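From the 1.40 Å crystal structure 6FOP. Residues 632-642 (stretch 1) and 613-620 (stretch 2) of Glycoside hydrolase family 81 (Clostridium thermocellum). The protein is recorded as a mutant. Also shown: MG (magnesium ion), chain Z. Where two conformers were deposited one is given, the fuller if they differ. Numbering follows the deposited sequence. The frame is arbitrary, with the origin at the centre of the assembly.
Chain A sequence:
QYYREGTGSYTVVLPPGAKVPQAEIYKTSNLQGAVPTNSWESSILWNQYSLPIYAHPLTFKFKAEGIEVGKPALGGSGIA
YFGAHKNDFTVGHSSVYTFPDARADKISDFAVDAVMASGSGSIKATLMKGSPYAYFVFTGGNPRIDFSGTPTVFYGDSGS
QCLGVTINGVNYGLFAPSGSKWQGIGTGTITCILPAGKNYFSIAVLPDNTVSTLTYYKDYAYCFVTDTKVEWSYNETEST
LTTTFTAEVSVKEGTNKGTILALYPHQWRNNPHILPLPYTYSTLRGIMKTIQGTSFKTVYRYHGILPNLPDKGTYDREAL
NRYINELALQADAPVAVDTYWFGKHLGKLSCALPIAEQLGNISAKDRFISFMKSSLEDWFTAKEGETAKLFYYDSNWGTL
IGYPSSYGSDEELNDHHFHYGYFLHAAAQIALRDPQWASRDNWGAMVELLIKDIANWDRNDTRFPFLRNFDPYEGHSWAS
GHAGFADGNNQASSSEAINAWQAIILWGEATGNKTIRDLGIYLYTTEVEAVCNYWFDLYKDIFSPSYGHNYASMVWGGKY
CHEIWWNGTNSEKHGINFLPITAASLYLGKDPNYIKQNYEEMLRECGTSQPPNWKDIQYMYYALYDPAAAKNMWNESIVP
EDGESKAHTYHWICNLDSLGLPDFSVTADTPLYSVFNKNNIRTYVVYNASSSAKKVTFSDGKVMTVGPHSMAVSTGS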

# COMPACT_ATOMS: atom_id res chain seq x y z
N ASN A 632 0.18 14.26 -31.31
CA ASN A 632 1.02 15.11 -32.13
C ASN A 632 2.50 15.07 -31.68
O ASN A 632 3.39 15.02 -32.52
CB ASN A 632 0.48 16.53 -32.14
CG ASN A 632 0.80 17.27 -33.42
OD1 ASN A 632 0.62 16.75 -34.52
ND2 ASN A 632 1.28 18.48 -33.30
N MET A 633 2.72 15.09 -30.36
CA MET A 633 4.07 15.06 -29.80
C MET A 633 4.71 13.68 -29.90
O MET A 633 5.94 13.56 -29.99
CB MET A 633 4.09 15.54 -28.35
CG MET A 633 3.67 16.99 -28.19
SD MET A 633 3.84 17.62 -26.52
CE MET A 633 2.55 16.74 -25.66
N TRP A 634 3.90 12.63 -29.84
CA TRP A 634 4.45 11.31 -29.97
C TRP A 634 5.08 11.14 -31.36
O TRP A 634 4.60 11.68 -32.36
CB TRP A 634 3.35 10.26 -29.75
CG TRP A 634 3.90 8.85 -29.75
CD1 TRP A 634 4.39 8.18 -28.70
CD2 TRP A 634 4.05 7.98 -30.88
NE1 TRP A 634 4.84 6.93 -29.07
CE2 TRP A 634 4.68 6.80 -30.42
CE3 TRP A 634 3.79 8.11 -32.25
CZ2 TRP A 634 4.94 5.72 -31.26
CZ3 TRP A 634 4.07 7.02 -33.08
CH2 TRP A 634 4.67 5.87 -32.59
N ASN A 635 6.15 10.35 -31.41
CA ASN A 635 6.68 9.91 -32.69
C ASN A 635 7.51 8.66 -32.53
O ASN A 635 7.79 8.22 -31.39
CB ASN A 635 7.54 11.02 -33.31
CG ASN A 635 8.71 11.37 -32.43
OD1 ASN A 635 9.65 10.59 -32.30
ND2 ASN A 635 8.69 12.57 -31.86
N GLU A 636 7.84 8.03 -33.64
CA GLU A 636 8.60 6.79 -33.65
C GLU A 636 10.04 6.89 -33.26
O GLU A 636 10.68 5.84 -33.14
CB GLU A 636 8.64 6.22 -35.07
CG GLU A 636 7.33 5.66 -35.44
CD GLU A 636 7.39 4.77 -36.68
OE1 GLU A 636 8.33 3.92 -36.84
OE2 GLU A 636 6.39 4.83 -37.41
N SER A 637 10.60 8.10 -33.16
CA SER A 637 11.99 8.26 -32.68
C SER A 637 12.13 7.98 -31.21
O SER A 637 13.23 7.74 -30.74
CB SER A 637 12.55 9.68 -32.92
OG SER A 637 12.23 10.62 -31.83
N ILE A 638 11.03 8.06 -30.47
CA ILE A 638 11.10 7.82 -29.04
C ILE A 638 11.50 6.39 -28.77
O ILE A 638 10.88 5.47 -29.29
CB ILE A 638 9.74 8.13 -28.36
CG1 ILE A 638 9.38 9.60 -28.52
CG2 ILE A 638 9.78 7.76 -26.89
CD1 ILE A 638 7.95 9.92 -28.18
N VAL A 639 12.57 6.19 -28.02
CA VAL A 639 12.97 4.85 -27.63
C VAL A 639 12.13 4.47 -26.40
O VAL A 639 12.20 5.17 -25.40
CB VAL A 639 14.47 4.79 -27.29
CG1 VAL A 639 14.86 3.40 -26.82
CG2 VAL A 639 15.29 5.18 -28.53
N PRO A 640 11.31 3.43 -26.48
CA PRO A 640 10.42 3.10 -25.36
C PRO A 640 11.15 2.91 -24.05
O PRO A 640 12.24 2.33 -24.02
CB PRO A 640 9.76 1.79 -25.80
CG PRO A 640 9.75 1.89 -27.29
CD PRO A 640 11.06 2.53 -27.63
N GLU A 641 10.53 3.38 -22.97
CA GLU A 641 10.88 2.91 -21.65
C GLU A 641 10.86 1.37 -21.66
O GLU A 641 10.09 0.74 -22.40
CB GLU A 641 9.95 3.53 -20.60
CG GLU A 641 10.41 3.31 -19.17
CD GLU A 641 10.06 1.96 -18.58
OE1 GLU A 641 9.06 1.37 -19.00
OE2 GLU A 641 10.83 1.49 -17.69
N ASP A 642 11.75 0.73 -20.90
CA ASP A 642 11.93 -0.71 -21.07
C ASP A 642 10.69 -1.60 -20.85
O ASP A 642 10.61 -2.70 -21.41
CB ASP A 642 13.05 -1.20 -20.14
CG ASP A 642 14.40 -0.58 -20.46
OD1 ASP A 642 14.97 -0.85 -21.52
OD2 ASP A 642 14.92 0.20 -19.62
MG MG Z . 2.84 12.23 -33.74
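Stretch 2, residues 613-620: NWKDIQYM

Stretch 2 begins as loop at Asn613, passes through Trp614 at the N-cap position with the left-handed phi/psi of 47/42, and runs as helix from Lys615 to Met620. Stretch 1 leaves its own helix at Trp634, makes a type I turn from Asn635 to Ile638, and continues extended to Glu641. The two stretches run in opposite senses: Trp634 lies nearest Tyr619 (CA to CA 6.8 Å), Ile638 nearest Lys615 (CA to CA 6.9 Å) and Glu641 nearest Trp614 (CA to CA 6.2 Å).

The contact is built on helical spacing. Lys615, Asp616 and Tyr619 all point CA-to-CB toward stretch 1, and the backbone bond from Tyr619 N to Lys615 O, 2.7 Å, belongs to the turn that places them there. Tyr619, chi1 m, offers a ring face to the end of the other helix. Met633 CB sits over that face, 3.7 Å from the ring centroid, with Met633 SD oblique at 4.6 Å from the centroid; the m, t, m rotamer of Met633 keeps its sulfur near the ring. Trp634 CB touches Tyr619 CD2 at 4.3 Å. Water 2 links Tyr619 OH and Met633 O, 2.7 Å from each, so the phenol's polar end is served while its ring packs against carbon.

Ile638 closes the turn and points toward the helix. With chi1 m and chi2 t, its CD1 reaches both Lys615 CB, at 3.8 Å, and Tyr619 CE2, at 4.0 Å. Lys615 gives its CB to this contact, but the end of its side chain, t at chi2 and chi3 but p at chi4, leads away, which keeps the ammonium out of the apolar patch.

Asp616 is the polar pin. Its chi1 is p, and OD2 accepts a hydrogen bond from Glu641 N at 2.8 Å (149° at the hydrogen), tying loop backbone to helix side chain. OD1 takes a weak bond from Ile617 N, 2.9 Å, and a water-donated bond from water 1 at 2.7 Å; the same water donates to Val639 O at 2.8 Å. One carboxylate thus meets the loop both directly and through water. Pro640 CA lies 3.2 Å from Asp616 OD2, although its CA-to-CB bond points away.

Glu641, chi1 t and chi2 m, lays its aliphatic part on the helix start: CG is 3.9 Å from the centroid of the Trp614 five-membered ring, over its face, and CB is 4.1 Å from Ile617 CG1. Its carboxylate is hydrogen-bonded elsewhere in the structure, leaving the methylenes to pack.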

# COMPACT_ATOMS: atom_id res chain seq x y z
N ASN A 613 13.14 13.00 -21.45
CA ASN A 613 13.19 11.56 -21.55
C ASN A 613 11.88 10.97 -21.00
O ASN A 613 11.01 11.72 -20.54
CB ASN A 613 14.45 10.98 -20.88
CG ASN A 613 14.48 11.14 -19.37
OD1 ASN A 613 13.75 11.94 -18.79
ND2 ASN A 613 15.33 10.38 -18.75
N TRP A 614 11.72 9.66 -21.12
CA TRP A 614 10.43 9.00 -20.84
C TRP A 614 9.26 9.72 -21.49
O TRP A 614 8.17 9.85 -20.92
CB TRP A 614 10.21 8.79 -19.33
CG TRP A 614 11.05 7.72 -18.73
CD1 TRP A 614 12.10 7.06 -19.30
CD2 TRP A 614 10.91 7.18 -17.40
NE1 TRP A 614 12.61 6.14 -18.42
CE2 TRP A 614 11.92 6.21 -17.24
CE3 TRP A 614 10.04 7.42 -16.35
CZ2 TRP A 614 12.09 5.48 -16.05
CZ3 TRP A 614 10.20 6.70 -15.17
CH2 TRP A 614 11.22 5.75 -15.04
N LYS A 615 9.48 10.14 -22.75
CA LYS A 615 8.43 10.87 -23.45
C LYS A 615 7.19 10.00 -23.68
O LYS A 615 6.07 10.50 -23.67
CB LYS A 615 8.91 11.35 -24.82
CG LYS A 615 9.89 12.52 -24.80
CD LYS A 615 10.23 12.91 -26.24
CE LYS A 615 10.90 14.26 -26.35
NZ LYS A 615 12.28 14.21 -25.80
N ASP A 616 7.41 8.69 -23.92
CA ASP A 616 6.27 7.75 -24.05
C ASP A 616 5.37 7.75 -22.81
O ASP A 616 4.16 7.94 -22.91
CB ASP A 616 6.69 6.33 -24.43
CG ASP A 616 7.81 5.74 -23.57
OD1 ASP A 616 8.46 6.44 -22.75
OD2 ASP A 616 8.03 4.52 -23.72
N ILE A 617 5.99 7.56 -21.64
CA ILE A 617 5.24 7.54 -20.38
C ILE A 617 4.55 8.89 -20.20
O ILE A 617 3.36 8.95 -19.83
CB ILE A 617 6.18 7.28 -19.20
CG1 ILE A 617 6.94 5.97 -19.34
CG2 ILE A 617 5.44 7.33 -17.88
CD1 ILE A 617 6.10 4.76 -19.49
N GLN A 618 5.27 10.00 -20.45
CA GLN A 618 4.70 11.33 -20.22
C GLN A 618 3.58 11.66 -21.19
O GLN A 618 2.60 12.32 -20.82
CB GLN A 618 5.76 12.41 -20.28
CG GLN A 618 6.75 12.34 -19.14
CD GLN A 618 6.13 12.63 -17.80
OE1 GLN A 618 5.04 13.18 -17.73
NE2 GLN A 618 6.85 12.31 -16.73
N TYR A 619 3.72 11.22 -22.45
CA TYR A 619 2.63 11.51 -23.39
C TYR A 619 1.40 10.62 -23.17
O TYR A 619 0.27 11.08 -23.40
CB TYR A 619 3.11 11.45 -24.84
CG TYR A 619 4.22 12.42 -25.20
CD1 TYR A 619 4.38 13.63 -24.52
CD2 TYR A 619 5.08 12.14 -26.24
CE1 TYR A 619 5.36 14.54 -24.88
CE2 TYR A 619 6.08 13.04 -26.60
CZ TYR A 619 6.24 14.21 -25.90
OH TYR A 619 7.22 15.11 -26.26
N MET A 620 1.59 9.39 -22.68
CA MET A 620 0.44 8.59 -22.25
C MET A 620 -0.30 9.26 -21.10
O MET A 620 -1.54 9.29 -21.07
CB MET A 620 0.87 7.20 -21.84
CG MET A 620 1.28 6.33 -23.02
SD MET A 620 1.54 4.63 -22.45
CE MET A 620 3.11 4.76 -21.62
O HOH W 1 11.11 6.70 -23.38
O HOH W 2 8.16 14.46 -28.74
O HOH W 3 1.87 10.26 -34.65